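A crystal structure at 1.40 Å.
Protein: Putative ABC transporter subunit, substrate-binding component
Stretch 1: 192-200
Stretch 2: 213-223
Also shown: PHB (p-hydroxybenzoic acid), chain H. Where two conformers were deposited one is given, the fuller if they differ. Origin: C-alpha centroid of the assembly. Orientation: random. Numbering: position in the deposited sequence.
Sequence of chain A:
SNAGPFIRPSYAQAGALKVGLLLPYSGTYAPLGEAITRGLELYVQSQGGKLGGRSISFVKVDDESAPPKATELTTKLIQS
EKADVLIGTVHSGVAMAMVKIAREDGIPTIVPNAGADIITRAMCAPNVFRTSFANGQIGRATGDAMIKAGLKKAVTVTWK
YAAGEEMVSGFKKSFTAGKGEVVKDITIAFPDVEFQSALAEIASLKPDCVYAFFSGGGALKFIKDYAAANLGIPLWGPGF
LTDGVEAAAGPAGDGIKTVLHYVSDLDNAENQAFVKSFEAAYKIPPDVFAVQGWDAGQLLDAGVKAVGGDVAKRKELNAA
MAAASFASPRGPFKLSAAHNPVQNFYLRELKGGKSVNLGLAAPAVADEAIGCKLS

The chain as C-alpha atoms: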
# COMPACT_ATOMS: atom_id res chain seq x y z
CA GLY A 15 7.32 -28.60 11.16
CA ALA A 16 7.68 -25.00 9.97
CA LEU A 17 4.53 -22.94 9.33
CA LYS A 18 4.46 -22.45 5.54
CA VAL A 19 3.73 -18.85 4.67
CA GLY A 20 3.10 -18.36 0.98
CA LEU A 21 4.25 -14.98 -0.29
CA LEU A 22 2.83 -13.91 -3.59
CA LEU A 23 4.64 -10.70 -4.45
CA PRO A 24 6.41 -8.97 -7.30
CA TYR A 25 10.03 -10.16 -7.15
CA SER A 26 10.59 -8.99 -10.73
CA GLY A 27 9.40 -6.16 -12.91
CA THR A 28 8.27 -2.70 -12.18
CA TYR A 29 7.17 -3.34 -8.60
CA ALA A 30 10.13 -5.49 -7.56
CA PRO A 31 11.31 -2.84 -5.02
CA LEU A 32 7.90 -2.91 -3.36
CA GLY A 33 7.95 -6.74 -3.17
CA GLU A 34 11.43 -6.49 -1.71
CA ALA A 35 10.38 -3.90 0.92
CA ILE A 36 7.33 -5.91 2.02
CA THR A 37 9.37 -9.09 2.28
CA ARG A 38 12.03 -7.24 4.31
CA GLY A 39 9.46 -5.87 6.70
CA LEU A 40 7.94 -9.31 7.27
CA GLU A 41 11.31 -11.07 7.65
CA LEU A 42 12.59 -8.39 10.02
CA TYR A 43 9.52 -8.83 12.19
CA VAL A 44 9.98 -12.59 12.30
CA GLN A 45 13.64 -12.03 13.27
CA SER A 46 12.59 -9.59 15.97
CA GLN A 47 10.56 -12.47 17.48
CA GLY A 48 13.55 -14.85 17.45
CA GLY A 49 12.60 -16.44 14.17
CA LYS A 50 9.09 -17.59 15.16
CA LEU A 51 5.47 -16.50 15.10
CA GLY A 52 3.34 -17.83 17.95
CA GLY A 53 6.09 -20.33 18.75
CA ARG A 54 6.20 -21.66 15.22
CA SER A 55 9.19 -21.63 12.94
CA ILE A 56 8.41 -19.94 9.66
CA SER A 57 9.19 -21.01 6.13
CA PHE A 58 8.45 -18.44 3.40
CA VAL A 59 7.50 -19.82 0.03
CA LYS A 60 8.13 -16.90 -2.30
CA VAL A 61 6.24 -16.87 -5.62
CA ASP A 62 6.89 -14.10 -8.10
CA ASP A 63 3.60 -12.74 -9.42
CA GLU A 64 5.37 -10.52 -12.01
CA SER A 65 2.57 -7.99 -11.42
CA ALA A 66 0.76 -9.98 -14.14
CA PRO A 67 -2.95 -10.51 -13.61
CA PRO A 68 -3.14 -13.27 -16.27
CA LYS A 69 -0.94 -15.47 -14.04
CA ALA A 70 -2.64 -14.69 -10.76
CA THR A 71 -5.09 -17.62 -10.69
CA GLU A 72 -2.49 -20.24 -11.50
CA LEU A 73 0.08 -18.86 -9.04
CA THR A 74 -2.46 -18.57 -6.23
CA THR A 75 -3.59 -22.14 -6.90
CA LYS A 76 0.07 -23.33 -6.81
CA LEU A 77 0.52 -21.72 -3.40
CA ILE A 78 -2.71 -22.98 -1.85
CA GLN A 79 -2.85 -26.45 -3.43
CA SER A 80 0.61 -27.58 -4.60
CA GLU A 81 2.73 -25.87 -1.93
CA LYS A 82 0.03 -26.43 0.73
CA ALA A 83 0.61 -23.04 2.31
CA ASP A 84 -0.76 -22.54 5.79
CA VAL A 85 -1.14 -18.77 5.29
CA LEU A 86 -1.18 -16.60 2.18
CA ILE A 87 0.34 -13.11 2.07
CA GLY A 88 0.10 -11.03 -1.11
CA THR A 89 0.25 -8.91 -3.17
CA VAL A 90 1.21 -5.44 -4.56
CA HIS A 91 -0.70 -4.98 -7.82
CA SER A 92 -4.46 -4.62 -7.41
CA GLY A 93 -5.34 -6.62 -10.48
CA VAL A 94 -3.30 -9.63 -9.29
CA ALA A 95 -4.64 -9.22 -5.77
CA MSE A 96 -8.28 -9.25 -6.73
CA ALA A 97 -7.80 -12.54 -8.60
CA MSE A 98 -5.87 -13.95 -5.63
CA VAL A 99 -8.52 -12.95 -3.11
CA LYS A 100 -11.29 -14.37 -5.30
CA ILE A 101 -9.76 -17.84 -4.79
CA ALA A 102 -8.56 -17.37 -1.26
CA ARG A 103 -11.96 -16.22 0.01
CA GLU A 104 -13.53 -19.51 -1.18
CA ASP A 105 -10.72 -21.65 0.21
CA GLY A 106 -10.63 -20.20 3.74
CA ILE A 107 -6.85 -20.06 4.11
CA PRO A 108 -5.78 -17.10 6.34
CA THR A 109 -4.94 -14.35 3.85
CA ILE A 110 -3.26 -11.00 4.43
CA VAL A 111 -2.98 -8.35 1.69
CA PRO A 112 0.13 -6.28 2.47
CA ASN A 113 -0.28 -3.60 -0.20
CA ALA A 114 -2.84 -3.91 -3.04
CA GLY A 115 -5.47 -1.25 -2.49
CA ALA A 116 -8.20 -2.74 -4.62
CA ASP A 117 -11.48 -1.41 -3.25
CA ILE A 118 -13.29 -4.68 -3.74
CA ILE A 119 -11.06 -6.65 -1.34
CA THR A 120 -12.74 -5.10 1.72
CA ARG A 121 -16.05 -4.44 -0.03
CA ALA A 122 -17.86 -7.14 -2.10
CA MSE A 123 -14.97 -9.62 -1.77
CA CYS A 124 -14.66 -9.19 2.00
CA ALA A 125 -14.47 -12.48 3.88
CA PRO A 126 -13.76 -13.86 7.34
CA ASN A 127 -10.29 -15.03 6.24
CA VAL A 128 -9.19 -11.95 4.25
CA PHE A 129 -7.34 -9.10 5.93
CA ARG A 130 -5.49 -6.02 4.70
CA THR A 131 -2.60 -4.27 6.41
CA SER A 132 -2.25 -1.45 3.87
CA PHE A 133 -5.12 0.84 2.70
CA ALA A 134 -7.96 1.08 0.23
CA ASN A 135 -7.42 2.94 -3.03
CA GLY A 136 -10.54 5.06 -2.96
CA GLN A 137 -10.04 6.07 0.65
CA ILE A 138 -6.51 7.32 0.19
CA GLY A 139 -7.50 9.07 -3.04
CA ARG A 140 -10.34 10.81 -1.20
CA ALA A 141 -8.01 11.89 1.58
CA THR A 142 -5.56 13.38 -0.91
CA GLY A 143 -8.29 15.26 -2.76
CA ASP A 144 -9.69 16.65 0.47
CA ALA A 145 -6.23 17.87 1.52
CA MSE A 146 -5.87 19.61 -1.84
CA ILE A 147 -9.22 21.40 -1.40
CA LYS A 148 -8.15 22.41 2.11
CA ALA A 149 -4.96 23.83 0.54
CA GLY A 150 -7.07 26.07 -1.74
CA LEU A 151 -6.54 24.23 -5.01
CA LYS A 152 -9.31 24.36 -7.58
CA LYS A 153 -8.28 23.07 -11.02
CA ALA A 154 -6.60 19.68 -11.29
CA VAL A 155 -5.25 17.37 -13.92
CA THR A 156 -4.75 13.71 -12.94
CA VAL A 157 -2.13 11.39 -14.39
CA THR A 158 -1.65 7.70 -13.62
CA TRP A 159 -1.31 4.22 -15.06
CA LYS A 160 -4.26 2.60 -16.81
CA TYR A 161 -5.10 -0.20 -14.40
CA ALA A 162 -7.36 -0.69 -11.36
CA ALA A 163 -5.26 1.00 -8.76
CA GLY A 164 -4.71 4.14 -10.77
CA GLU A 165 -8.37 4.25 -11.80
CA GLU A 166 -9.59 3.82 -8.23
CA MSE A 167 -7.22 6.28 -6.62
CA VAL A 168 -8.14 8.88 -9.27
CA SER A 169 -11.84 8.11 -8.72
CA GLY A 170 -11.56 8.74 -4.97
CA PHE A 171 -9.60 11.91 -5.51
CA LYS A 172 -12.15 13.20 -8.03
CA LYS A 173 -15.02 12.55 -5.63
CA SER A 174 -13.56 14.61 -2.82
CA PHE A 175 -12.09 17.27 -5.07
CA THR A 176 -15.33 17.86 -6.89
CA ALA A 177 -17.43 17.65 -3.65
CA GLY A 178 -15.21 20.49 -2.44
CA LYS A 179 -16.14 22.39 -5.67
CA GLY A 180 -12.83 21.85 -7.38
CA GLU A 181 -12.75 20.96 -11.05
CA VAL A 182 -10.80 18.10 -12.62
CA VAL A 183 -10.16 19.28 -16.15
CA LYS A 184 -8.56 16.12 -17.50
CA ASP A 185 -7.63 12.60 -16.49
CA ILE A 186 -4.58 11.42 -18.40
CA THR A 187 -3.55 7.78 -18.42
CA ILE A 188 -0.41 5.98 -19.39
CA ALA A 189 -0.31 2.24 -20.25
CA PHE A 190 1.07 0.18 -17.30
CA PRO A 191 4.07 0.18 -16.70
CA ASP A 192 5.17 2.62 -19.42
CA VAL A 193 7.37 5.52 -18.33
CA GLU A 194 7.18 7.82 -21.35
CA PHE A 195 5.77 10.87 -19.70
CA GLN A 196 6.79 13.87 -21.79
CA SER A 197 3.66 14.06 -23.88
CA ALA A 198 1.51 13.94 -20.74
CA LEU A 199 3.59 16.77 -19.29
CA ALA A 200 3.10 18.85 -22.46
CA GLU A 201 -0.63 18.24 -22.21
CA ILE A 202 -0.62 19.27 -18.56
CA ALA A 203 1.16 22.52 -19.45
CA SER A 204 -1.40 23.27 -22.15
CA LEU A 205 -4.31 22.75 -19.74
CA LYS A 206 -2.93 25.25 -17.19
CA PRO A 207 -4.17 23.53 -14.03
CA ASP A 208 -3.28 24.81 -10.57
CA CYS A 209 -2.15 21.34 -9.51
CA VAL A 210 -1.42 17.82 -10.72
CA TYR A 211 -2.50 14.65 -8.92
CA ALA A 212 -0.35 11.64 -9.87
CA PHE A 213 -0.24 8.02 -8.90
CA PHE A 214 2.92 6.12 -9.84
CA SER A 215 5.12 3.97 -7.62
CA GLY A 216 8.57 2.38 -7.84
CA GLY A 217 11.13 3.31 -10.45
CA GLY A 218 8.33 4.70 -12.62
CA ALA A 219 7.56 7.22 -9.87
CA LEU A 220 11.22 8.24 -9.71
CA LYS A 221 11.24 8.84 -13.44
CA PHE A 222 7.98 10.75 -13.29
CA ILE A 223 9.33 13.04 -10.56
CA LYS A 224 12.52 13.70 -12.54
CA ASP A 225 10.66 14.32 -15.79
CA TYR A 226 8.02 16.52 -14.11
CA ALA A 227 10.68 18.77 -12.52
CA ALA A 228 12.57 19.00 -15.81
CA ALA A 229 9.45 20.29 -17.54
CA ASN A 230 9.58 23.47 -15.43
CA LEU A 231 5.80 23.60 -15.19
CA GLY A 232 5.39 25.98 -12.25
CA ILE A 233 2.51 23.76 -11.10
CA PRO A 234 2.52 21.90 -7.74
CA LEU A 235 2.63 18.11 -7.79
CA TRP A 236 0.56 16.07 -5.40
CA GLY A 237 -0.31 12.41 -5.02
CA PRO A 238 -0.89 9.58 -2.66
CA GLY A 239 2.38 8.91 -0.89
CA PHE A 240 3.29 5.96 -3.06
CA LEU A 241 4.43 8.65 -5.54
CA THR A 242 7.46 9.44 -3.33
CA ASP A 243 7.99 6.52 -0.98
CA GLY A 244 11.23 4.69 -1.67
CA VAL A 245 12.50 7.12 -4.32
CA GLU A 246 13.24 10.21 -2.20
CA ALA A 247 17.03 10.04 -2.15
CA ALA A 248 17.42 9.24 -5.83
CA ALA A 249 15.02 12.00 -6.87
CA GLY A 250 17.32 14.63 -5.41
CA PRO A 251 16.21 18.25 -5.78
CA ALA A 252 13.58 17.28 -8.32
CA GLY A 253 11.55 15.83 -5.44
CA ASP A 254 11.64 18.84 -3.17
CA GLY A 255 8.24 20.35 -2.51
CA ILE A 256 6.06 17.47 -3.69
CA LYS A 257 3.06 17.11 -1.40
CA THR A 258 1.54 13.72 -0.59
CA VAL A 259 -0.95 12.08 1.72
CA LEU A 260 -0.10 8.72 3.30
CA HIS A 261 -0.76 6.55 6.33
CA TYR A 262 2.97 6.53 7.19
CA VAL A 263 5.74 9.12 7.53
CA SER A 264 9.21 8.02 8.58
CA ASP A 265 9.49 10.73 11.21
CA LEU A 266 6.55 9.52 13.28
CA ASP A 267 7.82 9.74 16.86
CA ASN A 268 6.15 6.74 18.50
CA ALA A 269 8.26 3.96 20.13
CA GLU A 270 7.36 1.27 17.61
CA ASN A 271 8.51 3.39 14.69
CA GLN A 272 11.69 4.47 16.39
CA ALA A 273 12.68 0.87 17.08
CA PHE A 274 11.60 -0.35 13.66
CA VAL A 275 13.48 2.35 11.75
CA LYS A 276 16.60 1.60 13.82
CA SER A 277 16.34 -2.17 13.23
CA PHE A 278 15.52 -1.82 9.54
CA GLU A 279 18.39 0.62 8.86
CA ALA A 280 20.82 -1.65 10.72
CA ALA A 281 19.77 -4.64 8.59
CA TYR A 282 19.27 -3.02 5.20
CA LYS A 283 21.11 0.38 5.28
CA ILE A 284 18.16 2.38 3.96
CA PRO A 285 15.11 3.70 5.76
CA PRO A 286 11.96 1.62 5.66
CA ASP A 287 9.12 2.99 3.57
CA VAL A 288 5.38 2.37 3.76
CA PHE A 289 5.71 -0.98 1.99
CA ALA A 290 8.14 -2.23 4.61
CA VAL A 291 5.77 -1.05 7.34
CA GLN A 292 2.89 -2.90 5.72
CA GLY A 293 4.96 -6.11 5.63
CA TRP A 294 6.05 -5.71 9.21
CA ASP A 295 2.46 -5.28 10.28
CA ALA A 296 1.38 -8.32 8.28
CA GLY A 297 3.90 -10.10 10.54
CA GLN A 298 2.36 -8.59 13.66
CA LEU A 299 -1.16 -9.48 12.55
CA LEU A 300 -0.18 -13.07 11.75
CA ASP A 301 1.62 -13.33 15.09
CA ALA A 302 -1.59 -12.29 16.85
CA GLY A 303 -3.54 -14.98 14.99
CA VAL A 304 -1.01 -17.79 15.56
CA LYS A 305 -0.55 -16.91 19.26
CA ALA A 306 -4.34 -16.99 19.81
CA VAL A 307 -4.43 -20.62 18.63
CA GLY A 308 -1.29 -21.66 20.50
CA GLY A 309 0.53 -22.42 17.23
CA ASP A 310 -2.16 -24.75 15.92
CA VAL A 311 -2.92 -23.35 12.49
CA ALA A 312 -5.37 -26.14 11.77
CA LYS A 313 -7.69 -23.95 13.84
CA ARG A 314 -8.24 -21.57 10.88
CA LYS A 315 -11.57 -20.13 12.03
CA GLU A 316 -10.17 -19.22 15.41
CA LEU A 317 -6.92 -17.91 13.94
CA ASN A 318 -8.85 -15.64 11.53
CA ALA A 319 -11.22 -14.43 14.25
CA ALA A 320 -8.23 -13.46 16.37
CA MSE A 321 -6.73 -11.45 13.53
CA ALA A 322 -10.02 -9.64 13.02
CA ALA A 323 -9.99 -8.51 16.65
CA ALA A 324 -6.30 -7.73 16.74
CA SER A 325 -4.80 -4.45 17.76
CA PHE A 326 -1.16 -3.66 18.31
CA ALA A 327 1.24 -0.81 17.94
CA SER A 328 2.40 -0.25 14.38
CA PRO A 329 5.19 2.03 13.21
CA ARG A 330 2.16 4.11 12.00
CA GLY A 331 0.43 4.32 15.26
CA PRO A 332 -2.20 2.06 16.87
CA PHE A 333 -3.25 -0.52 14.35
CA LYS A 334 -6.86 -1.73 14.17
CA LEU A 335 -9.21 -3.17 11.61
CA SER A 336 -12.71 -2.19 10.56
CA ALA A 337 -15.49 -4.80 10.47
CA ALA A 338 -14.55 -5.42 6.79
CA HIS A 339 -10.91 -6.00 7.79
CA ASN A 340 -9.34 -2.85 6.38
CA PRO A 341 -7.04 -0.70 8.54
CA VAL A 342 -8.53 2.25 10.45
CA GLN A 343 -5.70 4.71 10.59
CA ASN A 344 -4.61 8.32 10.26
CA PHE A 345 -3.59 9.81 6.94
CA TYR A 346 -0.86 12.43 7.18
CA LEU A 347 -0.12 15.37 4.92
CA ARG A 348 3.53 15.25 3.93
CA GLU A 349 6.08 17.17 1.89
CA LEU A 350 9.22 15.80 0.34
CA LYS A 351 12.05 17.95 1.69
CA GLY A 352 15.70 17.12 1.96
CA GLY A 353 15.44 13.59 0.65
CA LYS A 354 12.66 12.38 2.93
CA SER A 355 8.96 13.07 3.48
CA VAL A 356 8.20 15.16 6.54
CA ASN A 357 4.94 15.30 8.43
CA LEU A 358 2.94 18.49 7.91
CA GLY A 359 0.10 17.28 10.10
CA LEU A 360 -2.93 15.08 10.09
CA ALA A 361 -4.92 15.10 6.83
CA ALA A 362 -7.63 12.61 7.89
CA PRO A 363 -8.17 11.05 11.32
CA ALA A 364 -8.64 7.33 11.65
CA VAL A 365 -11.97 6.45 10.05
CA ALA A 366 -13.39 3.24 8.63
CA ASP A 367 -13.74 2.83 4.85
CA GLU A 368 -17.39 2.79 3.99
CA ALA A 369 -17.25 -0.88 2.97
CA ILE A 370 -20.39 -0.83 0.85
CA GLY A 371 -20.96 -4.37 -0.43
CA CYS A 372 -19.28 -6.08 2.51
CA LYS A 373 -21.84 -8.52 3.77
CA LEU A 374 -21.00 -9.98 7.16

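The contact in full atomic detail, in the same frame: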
# COMPACT_ATOMS: atom_id res chain seq x y z
N ASP A 192 4.38 1.72 -18.58
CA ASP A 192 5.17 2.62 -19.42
C ASP A 192 5.64 3.83 -18.63
O ASP A 192 4.94 4.32 -17.72
CB ASP A 192 4.33 3.01 -20.64
CG ASP A 192 5.15 3.58 -21.77
OD1 ASP A 192 5.76 2.81 -22.50
OD2 ASP A 192 5.19 4.79 -21.95
N VAL A 193 6.79 4.36 -18.99
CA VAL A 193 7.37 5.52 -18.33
C VAL A 193 7.75 6.63 -19.32
O VAL A 193 8.60 7.47 -19.04
CB VAL A 193 8.52 5.16 -17.45
CG1 VAL A 193 8.08 4.18 -16.37
CG2 VAL A 193 9.66 4.48 -18.24
N GLU A 194 7.03 6.68 -20.42
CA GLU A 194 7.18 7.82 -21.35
C GLU A 194 6.16 8.85 -20.96
O GLU A 194 4.96 8.68 -21.21
CB GLU A 194 6.98 7.39 -22.80
CG GLU A 194 8.05 6.50 -23.32
CD GLU A 194 9.42 7.15 -23.24
OE1 GLU A 194 9.54 8.37 -23.44
OE2 GLU A 194 10.38 6.41 -22.96
N PHE A 195 6.64 9.89 -20.30
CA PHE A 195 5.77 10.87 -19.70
C PHE A 195 5.75 12.24 -20.35
O PHE A 195 4.94 13.11 -19.99
CB PHE A 195 6.20 11.08 -18.24
CG PHE A 195 6.12 9.84 -17.36
CD1 PHE A 195 4.95 9.13 -17.23
CD2 PHE A 195 7.21 9.40 -16.67
CE1 PHE A 195 4.86 8.01 -16.37
CE2 PHE A 195 7.15 8.30 -15.82
CZ PHE A 195 5.97 7.63 -15.68
N GLN A 196 6.66 12.49 -21.29
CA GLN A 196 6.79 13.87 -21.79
C GLN A 196 5.53 14.39 -22.46
O GLN A 196 5.17 15.54 -22.28
CB GLN A 196 7.99 13.97 -22.73
CG GLN A 196 9.34 13.92 -22.02
CD GLN A 196 10.47 14.20 -22.97
OE1 GLN A 196 10.25 14.67 -24.09
NE2 GLN A 196 11.70 13.94 -22.53
N SER A 197 4.86 13.57 -23.24
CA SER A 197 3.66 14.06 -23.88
C SER A 197 2.55 14.39 -22.86
O SER A 197 1.79 15.33 -23.06
CB SER A 197 3.19 13.13 -25.00
OG SER A 197 2.85 11.87 -24.49
N ALA A 198 2.45 13.60 -21.78
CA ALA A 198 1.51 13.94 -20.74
C ALA A 198 1.85 15.26 -20.07
O ALA A 198 0.98 16.04 -19.76
CB ALA A 198 1.46 12.82 -19.70
N LEU A 199 3.14 15.51 -19.86
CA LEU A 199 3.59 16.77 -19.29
C LEU A 199 3.30 17.96 -20.21
O LEU A 199 2.88 19.01 -19.72
CB LEU A 199 5.06 16.69 -18.94
CG LEU A 199 5.38 15.64 -17.86
CD1 LEU A 199 6.88 15.45 -17.74
CD2 LEU A 199 4.78 15.93 -16.54
N ALA A 200 3.45 17.78 -21.52
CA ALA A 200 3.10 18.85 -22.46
C ALA A 200 1.61 19.11 -22.44
O ALA A 200 1.17 20.26 -22.48
CB ALA A 200 3.55 18.47 -23.86
N PHE A 213 -0.56 9.30 -9.53
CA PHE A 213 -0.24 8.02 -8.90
C PHE A 213 0.70 7.24 -9.80
O PHE A 213 0.32 6.81 -10.91
CB PHE A 213 -1.44 7.14 -8.51
CG PHE A 213 -1.02 5.69 -8.19
CD1 PHE A 213 -0.22 5.43 -7.11
CD2 PHE A 213 -1.34 4.64 -9.04
CE1 PHE A 213 0.26 4.15 -6.85
CE2 PHE A 213 -0.84 3.34 -8.78
CZ PHE A 213 -0.04 3.13 -7.69
N PHE A 214 1.92 7.07 -9.30
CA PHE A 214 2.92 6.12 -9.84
C PHE A 214 3.63 5.61 -8.60
O PHE A 214 3.51 6.17 -7.50
CB PHE A 214 3.92 6.81 -10.78
CG PHE A 214 3.28 7.33 -12.02
CD1 PHE A 214 2.90 6.49 -13.02
CD2 PHE A 214 3.00 8.68 -12.15
CE1 PHE A 214 2.23 6.93 -14.12
CE2 PHE A 214 2.33 9.13 -13.23
CZ PHE A 214 1.93 8.29 -14.23
N SER A 215 4.38 4.52 -8.73
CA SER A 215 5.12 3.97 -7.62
C SER A 215 6.30 3.16 -8.16
O SER A 215 6.23 2.67 -9.27
CB SER A 215 4.12 3.10 -6.81
OG SER A 215 4.70 2.52 -5.69
N GLY A 216 7.38 3.10 -7.41
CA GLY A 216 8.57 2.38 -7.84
C GLY A 216 9.42 3.24 -8.74
O GLY A 216 9.38 4.47 -8.71
N GLY A 217 10.21 2.58 -9.58
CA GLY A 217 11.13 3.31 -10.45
C GLY A 217 10.37 4.19 -11.41
O GLY A 217 10.91 5.21 -11.85
N GLY A 218 9.14 3.86 -11.74
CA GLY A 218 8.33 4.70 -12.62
C GLY A 218 8.01 6.02 -11.94
O GLY A 218 7.93 7.06 -12.60
N ALA A 219 7.78 5.98 -10.63
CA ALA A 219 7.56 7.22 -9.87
C ALA A 219 8.81 8.08 -9.84
O ALA A 219 8.72 9.29 -10.00
CB ALA A 219 7.09 6.93 -8.43
N LEU A 220 9.97 7.48 -9.66
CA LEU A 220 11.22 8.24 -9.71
C LEU A 220 11.36 8.96 -11.05
O LEU A 220 11.69 10.16 -11.10
CB LEU A 220 12.40 7.30 -9.46
CG LEU A 220 13.79 7.95 -9.61
CD1 LEU A 220 13.98 9.14 -8.67
CD2 LEU A 220 14.86 6.89 -9.37
N LYS A 221 11.13 8.25 -12.13
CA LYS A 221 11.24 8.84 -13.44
C LYS A 221 10.23 9.93 -13.63
O LYS A 221 10.56 10.99 -14.19
CB LYS A 221 11.18 7.78 -14.53
CG LYS A 221 11.52 8.35 -15.92
CD LYS A 221 11.61 7.23 -16.91
CE LYS A 221 12.10 7.76 -18.27
NZ LYS A 221 11.12 8.71 -18.83
N PHE A 222 9.02 9.74 -13.17
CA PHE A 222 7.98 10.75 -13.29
C PHE A 222 8.41 12.01 -12.57
O PHE A 222 8.27 13.12 -13.08
CB PHE A 222 6.63 10.26 -12.76
CG PHE A 222 5.55 11.26 -12.95
CD1 PHE A 222 4.91 11.37 -14.17
CD2 PHE A 222 5.20 12.11 -11.94
CE1 PHE A 222 3.94 12.37 -14.39
CE2 PHE A 222 4.24 13.10 -12.15
CZ PHE A 222 3.61 13.21 -13.36
N ILE A 223 8.90 11.88 -11.36
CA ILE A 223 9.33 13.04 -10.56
C ILE A 223 10.42 13.80 -11.29
O ILE A 223 10.37 15.02 -11.38
CB ILE A 223 9.81 12.57 -9.17
CG1 ILE A 223 8.61 12.11 -8.33
CG2 ILE A 223 10.64 13.64 -8.45
CD1 ILE A 223 9.01 11.39 -7.11
C1' PHB H . -1.87 -1.35 -6.35
O1' PHB H . -1.85 -1.85 -7.50
O2' PHB H . -2.85 -1.54 -5.53
C1 PHB H . -0.76 -0.52 -5.84
C2 PHB H . 0.51 -0.67 -6.39
C3 PHB H . 1.55 0.12 -5.93
C4 PHB H . 1.32 1.05 -4.96
C5 PHB H . 0.07 1.20 -4.39
C6 PHB H . -0.95 0.42 -4.85
O4 PHB H . 2.32 1.83 -4.51
O HOH W 1 11.43 9.43 -21.58

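What holds the centre of this contact together? Phe195 does, with its CA-to-CB bond directed toward the other stretch and chi1 in the m well at -61°. That rotamer sets the ring among Phe214, Gly218, Lys221 and Phe222, and it is buried there. Its edge meets the face of Phe214, with CE1 of Phe195 3.6 Å from CE1 of Phe214 and the planes at 61°. The edge of Phe222 in turn approaches the face of Phe195, the planes nearly perpendicular at 88°.

How does Phe222 reach that face when its CA-to-CB bond points sideways? Its chi1 is t, -176°, which turns the edge of its ring toward the Phe195 face, while its CB sits over the Phe195 face, 4.1 Å from the ring centroid, in a CH-pi contact. Leu199 adds to the same apolar patch: its CD2 lies 4.2 Å from CE1 of Phe222, and its m, t rotamer extends the patch into the helix.

Why is Lys221 so extended? Three successive t angles carry its chain out alongside Val193, with CD of Lys221 3.6 Å from CG2 of Val193, and a final m turn at chi4 brings the amine to the backbone. There NZ of Lys221 donates a hydrogen bond to O of Val193 at 2.8 Å. A water links the same NZ to OE1 of Glu194, 2.9 Å from each, so the m, m side chain of Glu194 takes part although its CA-to-CB bond points away.

What does Gly218 contribute? Its bare CA lets CG1 of Val193 come within 3.8 Å; a CB placed ideally on Gly218 would lie only 3.5 Å from that same CG1. The close approach falls where the two backbones come nearest, CA of Val193 to CA of Gly218 being 5.8 Å.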